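Local coordinates for 11S globulin subunit beta (Cucurbita maxima, PDB 2E9Q), which serves as a seed storage protein, a nutrient reservoir that assembles into hexamers of subunits each made as a single precursor, at residues A99-A104 with A141-W146; L136-A141 with L314-Q319; F160-N165 with V320-E325; S343-Y348 with W396-T401. All coordinates share one frame; numbering follows the deposited sequence.

Contact 1. Residues A99-A104 with A141-W146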
loop_
_atom_site.group_PDB
_atom_site.type_symbol
_atom_site.label_atom_id
_atom_site.label_comp_id
_atom_site.label_asym_id
_atom_site.label_seq_id
_atom_site.Cartn_x
_atom_site.Cartn_y
_atom_site.Cartn_z
ATOM N N ALA A 99 -21.057 -13.007 -10.110
ATOM C CA ALA A 99 -21.910 -12.137 -9.307
ATOM C C ALA A 99 -21.519 -10.672 -9.090
ATOM O O ALA A 99 -22.269 -9.772 -9.472
ATOM C CB ALA A 99 -22.153 -12.795 -7.947
ATOM N N ILE A 100 -20.358 -10.441 -8.480
ATOM C CA ILE A 100 -19.870 -9.100 -8.139
ATOM C C ILE A 100 -20.890 -8.369 -7.247
ATOM O O ILE A 100 -21.909 -7.854 -7.717
ATOM C CB ILE A 100 -19.474 -8.235 -9.399
ATOM C CG1 ILE A 100 -19.691 -6.747 -9.111
ATOM C CG2 ILE A 100 -20.208 -8.690 -10.636
ATOM C CD1 ILE A 100 -18.844 -6.201 -7.991
ATOM N N PRO A 101 -20.603 -8.320 -5.931
ATOM C CA PRO A 101 -21.376 -7.712 -4.844
ATOM C C PRO A 101 -22.024 -6.360 -5.101
ATOM O O PRO A 101 -21.473 -5.498 -5.792
ATOM C CB PRO A 101 -20.374 -7.662 -3.692
ATOM C CG PRO A 101 -19.043 -7.616 -4.388
ATOM C CD PRO A 101 -19.244 -8.640 -5.463
ATOM N N GLY A 102 -23.205 -6.187 -4.515
ATOM C CA GLY A 102 -23.945 -4.953 -4.671
ATOM C C GLY A 102 -24.683 -4.956 -5.987
ATOM O O GLY A 102 -25.733 -4.330 -6.122
ATOM N N CYS A 103 -24.140 -5.678 -6.960
ATOM C CA CYS A 103 -24.744 -5.749 -8.280
ATOM C C CYS A 103 -25.697 -6.917 -8.460
ATOM O O CYS A 103 -25.529 -7.723 -9.381
ATOM C CB CYS A 103 -23.662 -5.827 -9.350
ATOM S SG CYS A 103 -22.485 -4.448 -9.294
ATOM N N ALA A 104 -26.692 -7.016 -7.584
ATOM C CA ALA A 104 -27.675 -8.081 -7.699
ATOM C C ALA A 104 -28.318 -7.927 -9.080
ATOM O O ALA A 104 -29.298 -7.197 -9.251
ATOM C CB ALA A 104 -28.726 -7.954 -6.598
ATOM N N ALA A 141 -11.151 -9.867 -6.456
ATOM C CA ALA A 141 -11.008 -10.643 -5.238
ATOM C C ALA A 141 -12.329 -10.705 -4.459
ATOM O O ALA A 141 -13.060 -9.722 -4.387
ATOM C CB ALA A 141 -9.919 -10.030 -4.367
ATOM N N GLY A 142 -12.613 -11.866 -3.871
ATOM C CA GLY A 142 -13.829 -12.047 -3.099
ATOM C C GLY A 142 -15.076 -12.338 -3.923
ATOM O O GLY A 142 -16.159 -12.554 -3.384
ATOM N N VAL A 143 -14.924 -12.356 -5.237
ATOM C CA VAL A 143 -16.049 -12.610 -6.118
ATOM C C VAL A 143 -16.059 -14.055 -6.602
ATOM O O VAL A 143 -15.052 -14.548 -7.118
ATOM C CB VAL A 143 -15.991 -11.673 -7.342
ATOM C CG1 VAL A 143 -17.134 -11.972 -8.278
ATOM C CG2 VAL A 143 -16.020 -10.223 -6.879
ATOM N N SER A 144 -17.195 -14.731 -6.443
ATOM C CA SER A 144 -17.302 -16.120 -6.877
ATOM C C SER A 144 -17.640 -16.174 -8.354
ATOM O O SER A 144 -18.346 -15.314 -8.877
ATOM C CB SER A 144 -18.372 -16.869 -6.082
ATOM O OG SER A 144 -19.664 -16.388 -6.406
ATOM N N HIS A 145 -17.121 -17.189 -9.026
ATOM C CA HIS A 145 -17.352 -17.352 -10.442
ATOM C C HIS A 145 -17.302 -18.818 -10.786
ATOM O O HIS A 145 -16.738 -19.619 -10.043
ATOM C CB HIS A 145 -16.294 -16.596 -11.241
ATOM C CG HIS A 145 -14.911 -17.150 -11.098
ATOM N ND1 HIS A 145 -14.171 -17.584 -12.179
ATOM C CD2 HIS A 145 -14.128 -17.336 -10.007
ATOM C CE1 HIS A 145 -12.995 -18.016 -11.758
ATOM N NE2 HIS A 145 -12.942 -17.876 -10.445
ATOM N N TRP A 146 -17.913 -19.166 -11.911
ATOM C CA TRP A 146 -17.939 -20.539 -12.391
ATOM C C TRP A 146 -17.836 -20.484 -13.907
ATOM O O TRP A 146 -18.276 -19.517 -14.535
ATOM C CB TRP A 146 -19.233 -21.245 -11.971
ATOM C CG TRP A 146 -20.489 -20.532 -12.391
ATOM C CD1 TRP A 146 -21.235 -19.674 -11.634
ATOM C CD2 TRP A 146 -21.145 -20.612 -13.669
ATOM N NE1 TRP A 146 -22.312 -19.218 -12.353
ATOM C CE2 TRP A 146 -22.285 -19.776 -13.604
ATOM C CE3 TRP A 146 -20.882 -21.309 -14.857
ATOM C CZ2 TRP A 146 -23.166 -19.616 -14.689
ATOM C CZ3 TRP A 146 -21.764 -21.148 -15.944
ATOM C CH2 TRP A 146 -22.893 -20.306 -15.843
HETATM O O HOH W 1 -21.278 -16.447 -9.743
#
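The carbonyl oxygen of Ser144 takes a hydrogen bond from a water at 3.3 Å, and the same water weakly accepts one from Ala99 N, which lies 3.5 Å away from it. Ser144 O and Ala99 N are 3.8 Å apart, too far to bond directly, and the water links them. Next to this bridge the contact turns apolar. With CG1 anti to its backbone N (chi1 178°), Val143 sets that methyl against the backbone of Ile100, 3.6 Å from Ile100 N, while its other methyl, CG2, comes up to Pro101 CD at 3.9 Å. Pro101 and Gly102 are the two central residues of a type II turn from Ile100 to Cys103: the ring of proline suits the second position, and the third needs a positive phi, which glycine adopts readily. Cys103, the last residue of the turn, forms a disulfide with Cys282, the bond that joins the acidic and basic chains once the precursor is cleaved. A neighbouring subunit covers part of the contact, where its Gln416 bonds Ser144 OG and its Met419 packs on Ala99. The attachment thus rests on dispersion and a weakly held water bridge rather than on direct backbone pairing.

Contact 2. Residues L136-A141 with L314-Q319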
loop_
_atom_site.group_PDB
_atom_site.type_symbol
_atom_site.label_atom_id
_atom_site.label_comp_id
_atom_site.label_asym_id
_atom_site.label_seq_id
_atom_site.Cartn_x
_atom_site.Cartn_y
_atom_site.Cartn_z
ATOM N N LEU A 136 -9.651 -12.151 -22.267
ATOM C CA LEU A 136 -8.917 -11.927 -21.042
ATOM C C LEU A 136 -10.057 -11.601 -20.086
ATOM O O LEU A 136 -10.642 -10.510 -20.155
ATOM C CB LEU A 136 -7.985 -10.721 -21.202
ATOM C CG LEU A 136 -7.043 -10.323 -20.058
ATOM C CD1 LEU A 136 -7.851 -9.944 -18.829
ATOM C CD2 LEU A 136 -6.092 -11.488 -19.741
ATOM N N LEU A 137 -10.393 -12.553 -19.223
ATOM C CA LEU A 137 -11.471 -12.374 -18.266
ATOM C C LEU A 137 -10.923 -11.820 -16.961
ATOM O O LEU A 137 -9.778 -12.082 -16.594
ATOM C CB LEU A 137 -12.168 -13.715 -18.000
ATOM C CG LEU A 137 -12.507 -14.503 -19.274
ATOM C CD1 LEU A 137 -13.186 -15.835 -18.936
ATOM C CD2 LEU A 137 -13.421 -13.651 -20.144
ATOM N N VAL A 138 -11.754 -11.069 -16.253
ATOM C CA VAL A 138 -11.355 -10.492 -14.985
ATOM C C VAL A 138 -12.197 -11.085 -13.860
ATOM O O VAL A 138 -13.387 -11.341 -14.033
ATOM C CB VAL A 138 -11.542 -8.950 -15.001
ATOM C CG1 VAL A 138 -11.264 -8.355 -13.610
ATOM C CG2 VAL A 138 -10.623 -8.337 -16.046
ATOM N N VAL A 139 -11.570 -11.314 -12.713
ATOM C CA VAL A 139 -12.283 -11.829 -11.559
ATOM C C VAL A 139 -11.742 -11.109 -10.331
ATOM O O VAL A 139 -10.675 -11.452 -9.827
ATOM C CB VAL A 139 -12.082 -13.349 -11.374
ATOM C CG1 VAL A 139 -12.920 -13.838 -10.202
ATOM C CG2 VAL A 139 -12.468 -14.088 -12.638
ATOM N N PRO A 140 -12.466 -10.084 -9.839
ATOM C CA PRO A 140 -11.997 -9.349 -8.655
ATOM C C PRO A 140 -11.932 -10.270 -7.450
ATOM O O PRO A 140 -12.590 -11.317 -7.419
ATOM C CB PRO A 140 -13.054 -8.258 -8.470
ATOM C CG PRO A 140 -13.580 -8.038 -9.860
ATOM C CD PRO A 140 -13.680 -9.463 -10.396
ATOM N N ALA A 141 -11.151 -9.867 -6.456
ATOM C CA ALA A 141 -11.008 -10.643 -5.238
ATOM C C ALA A 141 -12.329 -10.705 -4.459
ATOM O O ALA A 141 -13.060 -9.722 -4.387
ATOM C CB ALA A 141 -9.919 -10.030 -4.367
ATOM N N LEU A 314 -9.975 -1.241 -20.570
ATOM C CA LEU A 314 -10.893 -2.013 -19.762
ATOM C C LEU A 314 -10.848 -1.400 -18.370
ATOM O O LEU A 314 -10.045 -1.803 -17.520
ATOM C CB LEU A 314 -10.474 -3.485 -19.738
ATOM C CG LEU A 314 -11.377 -4.473 -18.980
ATOM C CD1 LEU A 314 -12.738 -4.581 -19.664
ATOM C CD2 LEU A 314 -10.704 -5.839 -18.939
ATOM N N PRO A 315 -11.719 -0.399 -18.127
ATOM C CA PRO A 315 -11.875 0.360 -16.881
ATOM C C PRO A 315 -11.763 -0.443 -15.593
ATOM O O PRO A 315 -11.196 0.021 -14.611
ATOM C CB PRO A 315 -13.258 0.982 -17.034
ATOM C CG PRO A 315 -13.323 1.256 -18.494
ATOM C CD PRO A 315 -12.768 -0.018 -19.096
ATOM N N ILE A 316 -12.319 -1.642 -15.586
ATOM C CA ILE A 316 -12.280 -2.456 -14.387
ATOM C C ILE A 316 -10.847 -2.784 -13.904
ATOM O O ILE A 316 -10.632 -3.045 -12.733
ATOM C CB ILE A 316 -13.111 -3.753 -14.594
ATOM C CG1 ILE A 316 -13.270 -4.492 -13.270
ATOM C CG2 ILE A 316 -12.459 -4.639 -15.617
ATOM C CD1 ILE A 316 -13.874 -3.652 -12.192
ATOM N N LEU A 317 -9.870 -2.745 -14.800
ATOM C CA LEU A 317 -8.494 -3.046 -14.424
ATOM C C LEU A 317 -7.951 -2.066 -13.383
ATOM O O LEU A 317 -7.078 -2.407 -12.582
ATOM C CB LEU A 317 -7.618 -3.059 -15.669
ATOM C CG LEU A 317 -8.059 -4.168 -16.630
ATOM C CD1 LEU A 317 -7.146 -4.228 -17.834
ATOM C CD2 LEU A 317 -8.051 -5.508 -15.877
ATOM N N ARG A 318 -8.486 -0.850 -13.398
ATOM C CA ARG A 318 -8.093 0.177 -12.449
ATOM C C ARG A 318 -8.378 -0.337 -11.037
ATOM O O ARG A 318 -7.636 -0.053 -10.104
ATOM C CB ARG A 318 -8.897 1.451 -12.725
ATOM C CG ARG A 318 -8.449 2.705 -11.974
ATOM C CD ARG A 318 -9.531 3.793 -12.084
ATOM N NE ARG A 318 -9.172 5.052 -11.423
ATOM C CZ ARG A 318 -10.026 6.047 -11.176
ATOM N NH1 ARG A 318 -11.303 5.943 -11.526
ATOM N NH2 ARG A 318 -9.603 7.159 -10.589
ATOM N N GLN A 319 -9.450 -1.108 -10.880
ATOM C CA GLN A 319 -9.804 -1.633 -9.570
ATOM C C GLN A 319 -8.999 -2.858 -9.149
ATOM O O GLN A 319 -8.699 -3.003 -7.970
ATOM C CB GLN A 319 -11.296 -1.959 -9.494
ATOM C CG GLN A 319 -11.758 -2.317 -8.074
ATOM C CD GLN A 319 -11.913 -3.820 -7.839
ATOM O OE1 GLN A 319 -11.953 -4.286 -6.694
ATOM N NE2 GLN A 319 -12.016 -4.581 -8.926
HETATM O O HOH W 2 -10.026 -6.888 -6.535
#
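The flat carboxamide of Gln319 comes up to the ring of Pro140, the two side chains crossing at about a right angle; NE2 of Gln319 lies 3.8 Å from Pro140 CB and almost as near Pro140 CG, so the nitrogen end of the amide meets aliphatic ring carbons. Ile98 touches the same proline. The contact joins the two cupin domains of this bicupin: residues 136-139 belong to a strand of the first, whereas residues 314-317 of the second form a type I turn that leads into the short helix ending at Val320. Val138 carries the apolar centre. Its CG2 lies anti to the carbonyl carbon and meets three side chains at once, with Leu314 CD2 at 3.8 Å, Leu317 CD2 at the same 3.8 Å, and Ile316 CG2 a little farther off at 4.2 Å. A beta-branched valine suits an extended strand and offers a blunt methyl, while the longer leucines reach across from the turn with a single branch each; the side chains of Leu314 and Val138 run alongside each other, pointing in opposing senses. On the strand side Leu86 also packs on Val138, and Ile316 leans on Leu284. Pro140 follows directly on the strand and, lacking an N-H, cannot donate a further backbone bond. The chain of Gln319 is bent at chi2 (-101°), and its amide oxygen ends beside a water that donates to Gln319 OE1 at 3.2 Å and accepts from Ala141 N at 3.2 Å.

Contact 3. Residues F160-N165 with V320-E325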
loop_
_atom_site.group_PDB
_atom_site.type_symbol
_atom_site.label_atom_id
_atom_site.label_comp_id
_atom_site.label_asym_id
_atom_site.label_seq_id
_atom_site.Cartn_x
_atom_site.Cartn_y
_atom_site.Cartn_z
ATOM N N PHE A 160 -4.021 -16.134 -13.770
ATOM C CA PHE A 160 -2.999 -15.366 -13.089
ATOM C C PHE A 160 -3.608 -14.708 -11.850
ATOM O O PHE A 160 -4.609 -13.988 -11.932
ATOM C CB PHE A 160 -2.434 -14.313 -14.030
ATOM C CG PHE A 160 -1.498 -13.346 -13.369
ATOM C CD1 PHE A 160 -1.940 -12.082 -12.991
ATOM C CD2 PHE A 160 -0.161 -13.685 -13.155
ATOM C CE1 PHE A 160 -1.061 -11.159 -12.408
ATOM C CE2 PHE A 160 0.731 -12.773 -12.575
ATOM C CZ PHE A 160 0.280 -11.505 -12.201
ATOM N N ALA A 161 -3.009 -14.989 -10.700
ATOM C CA ALA A 161 -3.470 -14.449 -9.430
ATOM C C ALA A 161 -2.328 -13.711 -8.769
ATOM O O ALA A 161 -1.186 -14.182 -8.761
ATOM C CB ALA A 161 -3.962 -15.574 -8.530
ATOM N N ASP A 162 -2.638 -12.547 -8.213
ATOM C CA ASP A 162 -1.636 -11.727 -7.555
ATOM C C ASP A 162 -1.999 -11.538 -6.091
ATOM O O ASP A 162 -2.963 -10.837 -5.761
ATOM C CB ASP A 162 -1.537 -10.383 -8.274
ATOM C CG ASP A 162 -0.710 -9.370 -7.521
ATOM O OD1 ASP A 162 0.305 -9.744 -6.885
ATOM O OD2 ASP A 162 -1.079 -8.177 -7.583
ATOM N N THR A 163 -1.214 -12.172 -5.222
ATOM C CA THR A 163 -1.420 -12.129 -3.777
ATOM C C THR A 163 -0.890 -10.868 -3.124
ATOM O O THR A 163 -1.288 -10.529 -2.020
ATOM C CB THR A 163 -0.765 -13.334 -3.094
ATOM O OG1 THR A 163 0.649 -13.306 -3.333
ATOM C CG2 THR A 163 -1.330 -14.633 -3.652
ATOM N N ARG A 164 0.027 -10.177 -3.782
ATOM C CA ARG A 164 0.535 -8.941 -3.211
ATOM C C ARG A 164 -0.314 -7.827 -3.801
ATOM O O ARG A 164 0.190 -6.822 -4.301
ATOM C CB ARG A 164 2.010 -8.730 -3.560
ATOM C CG ARG A 164 2.961 -9.590 -2.742
ATOM C CD ARG A 164 4.405 -9.156 -2.966
ATOM N NE ARG A 164 5.341 -10.094 -2.367
ATOM C CZ ARG A 164 5.481 -10.284 -1.059
ATOM N NH1 ARG A 164 6.362 -11.169 -0.611
ATOM N NH2 ARG A 164 4.754 -9.582 -0.199
ATOM N N ASN A 165 -1.620 -8.036 -3.769
ATOM C CA ASN A 165 -2.539 -7.059 -4.306
ATOM C C ASN A 165 -3.215 -6.346 -3.147
ATOM O O ASN A 165 -3.560 -6.967 -2.138
ATOM C CB ASN A 165 -3.583 -7.750 -5.187
ATOM C CG ASN A 165 -4.489 -6.762 -5.907
ATOM O OD1 ASN A 165 -5.415 -6.201 -5.320
ATOM N ND2 ASN A 165 -4.212 -6.539 -7.183
ATOM N N VAL A 320 -8.658 -3.750 -10.078
ATOM C CA VAL A 320 -7.873 -4.920 -9.685
ATOM C C VAL A 320 -6.377 -4.608 -9.695
ATOM O O VAL A 320 -5.585 -5.302 -9.057
ATOM C CB VAL A 320 -8.147 -6.160 -10.588
ATOM C CG1 VAL A 320 -9.555 -6.642 -10.369
ATOM C CG2 VAL A 320 -7.929 -5.830 -12.033
ATOM N N ARG A 321 -6.005 -3.540 -10.398
ATOM C CA ARG A 321 -4.607 -3.125 -10.501
ATOM C C ARG A 321 -3.752 -4.176 -11.202
ATOM O O ARG A 321 -2.652 -4.505 -10.763
ATOM C CB ARG A 321 -4.024 -2.827 -9.111
ATOM C CG ARG A 321 -4.891 -1.907 -8.276
ATOM C CD ARG A 321 -4.108 -1.281 -7.136
ATOM N NE ARG A 321 -4.978 -0.768 -6.078
ATOM C CZ ARG A 321 -6.043 0.002 -6.285
ATOM N NH1 ARG A 321 -6.384 0.357 -7.516
ATOM N NH2 ARG A 321 -6.766 0.422 -5.256
ATOM N N LEU A 322 -4.276 -4.697 -12.302
ATOM C CA LEU A 322 -3.581 -5.694 -13.097
ATOM C C LEU A 322 -3.861 -5.362 -14.559
ATOM O O LEU A 322 -4.802 -4.628 -14.861
ATOM C CB LEU A 322 -4.116 -7.101 -12.788
ATOM C CG LEU A 322 -4.092 -7.630 -11.351
ATOM C CD1 LEU A 322 -4.767 -8.992 -11.329
ATOM C CD2 LEU A 322 -2.667 -7.742 -10.831
ATOM N N SER A 323 -3.034 -5.891 -15.455
ATOM C CA SER A 323 -3.209 -5.693 -16.887
ATOM C C SER A 323 -2.471 -6.813 -17.621
ATOM O O SER A 323 -1.809 -7.634 -16.981
ATOM C CB SER A 323 -2.729 -4.296 -17.327
ATOM O OG SER A 323 -1.397 -4.005 -16.949
ATOM N N ALA A 324 -2.621 -6.874 -18.944
ATOM C CA ALA A 324 -1.989 -7.924 -19.734
ATOM C C ALA A 324 -1.651 -7.495 -21.149
ATOM O O ALA A 324 -2.246 -6.558 -21.697
ATOM C CB ALA A 324 -2.886 -9.150 -19.782
ATOM N N GLU A 325 -0.696 -8.210 -21.732
ATOM C CA GLU A 325 -0.237 -7.979 -23.094
ATOM C C GLU A 325 -0.182 -9.360 -23.744
ATOM O O GLU A 325 0.338 -10.312 -23.145
ATOM C CB GLU A 325 1.168 -7.361 -23.109
ATOM C CG GLU A 325 1.259 -5.894 -22.683
ATOM C CD GLU A 325 2.681 -5.348 -22.784
ATOM O OE1 GLU A 325 2.867 -4.112 -22.806
ATOM O OE2 GLU A 325 3.624 -6.163 -22.836
#
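Where the short helix 317-320 of the second cupin domain ends, Asn165 of the first domain reaches over to bond the carbonyl of Val320. The bond is short, Asn165 ND2 to Val320 O 2.6 Å, with an N-H...O angle of 156°; the donor approaches nearly along the C=O axis and the oxygen lies close to the amide plane. Asparagine suits the place because its two ends do different work: OD1 takes a bond from Ala167 N, which helps fix the rotation of the amide. Arg321 then leaves the helix with positive phi (63°) and sends the chain toward strand 323-329. Leu322 follows, its CD2 lying between Phe160 CE1, 4.1 Å away at the ring edge, and Asp162, whose OD2 is 3.6 Å from that methyl. The other carboxylate oxygen of Asp162 makes an Asx turn, OD1 accepting from Arg164 N at 3.1 Å from above the carboxylate plane, consistent with the chain leaving the strand here. Strand 155-162 lies between strands 63-70 and 85-91, whose Leu86 also touches Leu322, while strand 323-329 runs between 304-309 and 393-400 in the sheet of the second domain.

Contact 4. Residues S343-Y348 with W396-T401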
loop_
_atom_site.group_PDB
_atom_site.type_symbol
_atom_site.label_atom_id
_atom_site.label_comp_id
_atom_site.label_asym_id
_atom_site.label_seq_id
_atom_site.Cartn_x
_atom_site.Cartn_y
_atom_site.Cartn_z
ATOM N N SER A 343 6.047 -2.397 -13.316
ATOM C CA SER A 343 5.456 -3.666 -12.907
ATOM C C SER A 343 6.259 -4.895 -13.290
ATOM O O SER A 343 7.223 -4.817 -14.055
ATOM C CB SER A 343 4.037 -3.816 -13.457
ATOM O OG SER A 343 4.056 -4.174 -14.820
ATOM N N HIS A 344 5.861 -6.026 -12.720
ATOM C CA HIS A 344 6.497 -7.290 -13.024
ATOM C C HIS A 344 5.756 -7.768 -14.254
ATOM O O HIS A 344 4.628 -7.328 -14.523
ATOM C CB HIS A 344 6.301 -8.288 -11.883
ATOM C CG HIS A 344 6.869 -7.827 -10.582
ATOM N ND1 HIS A 344 8.224 -7.671 -10.376
ATOM C CD2 HIS A 344 6.266 -7.472 -9.423
ATOM C CE1 HIS A 344 8.430 -7.239 -9.145
ATOM N NE2 HIS A 344 7.259 -7.110 -8.546
ATOM N N SER A 345 6.371 -8.663 -15.007
ATOM C CA SER A 345 5.733 -9.160 -16.203
ATOM C C SER A 345 5.813 -10.677 -16.175
ATOM O O SER A 345 6.894 -11.256 -16.320
ATOM C CB SER A 345 6.436 -8.576 -17.432
ATOM O OG SER A 345 5.812 -8.995 -18.635
ATOM N N VAL A 346 4.668 -11.318 -15.976
ATOM C CA VAL A 346 4.611 -12.769 -15.902
ATOM C C VAL A 346 4.161 -13.376 -17.233
ATOM O O VAL A 346 2.967 -13.447 -17.543
ATOM C CB VAL A 346 3.677 -13.191 -14.752
ATOM C CG1 VAL A 346 3.780 -14.674 -14.494
ATOM C CG2 VAL A 346 4.039 -12.411 -13.495
ATOM N N MET A 347 5.143 -13.822 -18.012
ATOM C CA MET A 347 4.898 -14.399 -19.331
ATOM C C MET A 347 4.610 -15.892 -19.422
ATOM O O MET A 347 5.410 -16.718 -18.991
ATOM C CB MET A 347 6.074 -14.085 -20.253
ATOM C CG MET A 347 5.978 -14.774 -21.595
ATOM S SD MET A 347 7.322 -14.361 -22.694
ATOM C CE MET A 347 6.972 -12.739 -22.994
ATOM N N TYR A 348 3.459 -16.228 -19.988
ATOM C CA TYR A 348 3.071 -17.615 -20.211
ATOM C C TYR A 348 3.100 -17.827 -21.733
ATOM O O TYR A 348 2.387 -17.143 -22.476
ATOM C CB TYR A 348 1.662 -17.891 -19.700
ATOM C CG TYR A 348 1.169 -19.262 -20.076
ATOM C CD1 TYR A 348 1.457 -20.371 -19.284
ATOM C CD2 TYR A 348 0.458 -19.465 -21.265
ATOM C CE1 TYR A 348 1.054 -21.657 -19.668
ATOM C CE2 TYR A 348 0.051 -20.738 -21.653
ATOM C CZ TYR A 348 0.350 -21.829 -20.857
ATOM O OH TYR A 348 -0.065 -23.089 -21.242
ATOM N N TRP A 396 2.598 -15.502 -26.813
ATOM C CA TRP A 396 2.371 -15.506 -25.371
ATOM C C TRP A 396 1.364 -14.502 -24.824
ATOM O O TRP A 396 0.887 -13.606 -25.525
ATOM C CB TRP A 396 3.698 -15.224 -24.670
ATOM C CG TRP A 396 4.084 -13.786 -24.765
ATOM C CD1 TRP A 396 3.810 -12.803 -23.858
ATOM C CD2 TRP A 396 4.726 -13.140 -25.873
ATOM N NE1 TRP A 396 4.235 -11.587 -24.330
ATOM C CE2 TRP A 396 4.802 -11.763 -25.565
ATOM C CE3 TRP A 396 5.237 -13.591 -27.097
ATOM C CZ2 TRP A 396 5.372 -10.830 -26.434
ATOM C CZ3 TRP A 396 5.804 -12.665 -27.969
ATOM C CH2 TRP A 396 5.866 -11.296 -27.630
ATOM N N ILE A 397 1.087 -14.666 -23.536
ATOM C CA ILE A 397 0.231 -13.766 -22.787
ATOM C C ILE A 397 1.060 -13.387 -21.555
ATOM O O ILE A 397 1.499 -14.258 -20.786
ATOM C CB ILE A 397 -1.094 -14.433 -22.348
ATOM C CG1 ILE A 397 -1.945 -13.416 -21.603
ATOM C CG2 ILE A 397 -0.840 -15.632 -21.474
ATOM C CD1 ILE A 397 -2.303 -12.212 -22.437
ATOM N N ALA A 398 1.290 -12.091 -21.391
ATOM C CA ALA A 398 2.076 -11.578 -20.280
ATOM C C ALA A 398 1.237 -10.775 -19.288
ATOM O O ALA A 398 0.760 -9.692 -19.614
ATOM C CB ALA A 398 3.198 -10.710 -20.814
ATOM N N PHE A 399 1.077 -11.298 -18.079
ATOM C CA PHE A 399 0.304 -10.610 -17.051
ATOM C C PHE A 399 1.164 -9.577 -16.326
ATOM O O PHE A 399 2.329 -9.840 -16.007
ATOM C CB PHE A 399 -0.261 -11.614 -16.043
ATOM C CG PHE A 399 -1.046 -12.716 -16.674
ATOM C CD1 PHE A 399 -0.427 -13.907 -17.046
ATOM C CD2 PHE A 399 -2.413 -12.559 -16.919
ATOM C CE1 PHE A 399 -1.156 -14.938 -17.654
ATOM C CE2 PHE A 399 -3.155 -13.575 -17.527
ATOM C CZ PHE A 399 -2.525 -14.771 -17.896
ATOM N N LYS A 400 0.574 -8.409 -16.077
ATOM C CA LYS A 400 1.242 -7.301 -15.411
ATOM C C LYS A 400 0.650 -7.069 -14.027
ATOM O O LYS A 400 -0.560 -7.171 -13.839
ATOM C CB LYS A 400 1.083 -6.024 -16.241
ATOM C CG LYS A 400 1.422 -6.186 -17.716
ATOM C CD LYS A 400 2.889 -6.520 -17.956
ATOM C CE LYS A 400 3.139 -6.696 -19.445
ATOM N NZ LYS A 400 4.560 -6.945 -19.780
ATOM N N THR A 401 1.509 -6.753 -13.064
ATOM C CA THR A 401 1.075 -6.492 -11.699
ATOM C C THR A 401 0.800 -5.001 -11.486
ATOM O O THR A 401 1.131 -4.443 -10.441
ATOM C CB THR A 401 2.142 -6.923 -10.702
ATOM O OG1 THR A 401 3.358 -6.242 -11.013
ATOM C CG2 THR A 401 2.372 -8.437 -10.775
#
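Met347 lays its terminal methyl over one face of the Trp396 indole: CE is 3.2 Å from the centroid of the five-membered ring, a CH-pi contact only 12° off the normal. SD sits over the same face at 4.1 Å from that centroid, adding a Met-aromatic contact; a flexible thioether with a bend at chi3 (-68°) can cover a ring this way. On the same side of the sheet Lys400 NZ donates to Ser345 OG at 2.7 Å. These side chains stand on two antiparallel strands of the second cupin domain, 345-350 and 393-400. Val346 pairs with Phe399, and Tyr348 with Ile397, as hydrogen-bonded pairs, for example Val346 N to Phe399 O at 2.8 Å. Their side chains occupy the other face. The backbone oxygen Val346 O meets the Phe399 ring at its edge, 3.5 Å from CD1, and Phe160 of the first domain lies almost parallel to that ring. Just before strand 345-350 and just after 393-400, His344 N gives a nearly straight bond (167°) to Thr401 OG1 at 3.0 Å. Thr401 OG1 and His344 NE2 are both hydrogen-bonded to Gln169 of a neighbouring subunit, and His344 ND1 to Gln381 N. Farther out, Tyr348 OH bonds Arg67 of the first domain, Lys400 has a long, weak ion pair with Glu325, and Met347 adjoins Lys387, a residue thought to take part in magnesium binding.

Overall arrangement
Contacts 2 and 3 join the two cupin domains directly; their centres are 9 Å apart, and Val138 CG1 meets Val320 CG1 at 4.0 Å. Contact 4 lies within the second domain, its centre again 9 Å from that of contact 3, and the two share a sheet in which strands 323-329 and 393-400 are neighbours; Phe160 CB and Phe399 CD2 come within 3.4 Å. Contact 1 lies toward a subunit interface of the first domain, about 25 Å between centres from contact 4, but shares Ala141 with contact 2. Besides Lys387 near contact 4, Arg447 is thought to take part in magnesium binding, and it forms a salt bridge with Glu325 of contact 3.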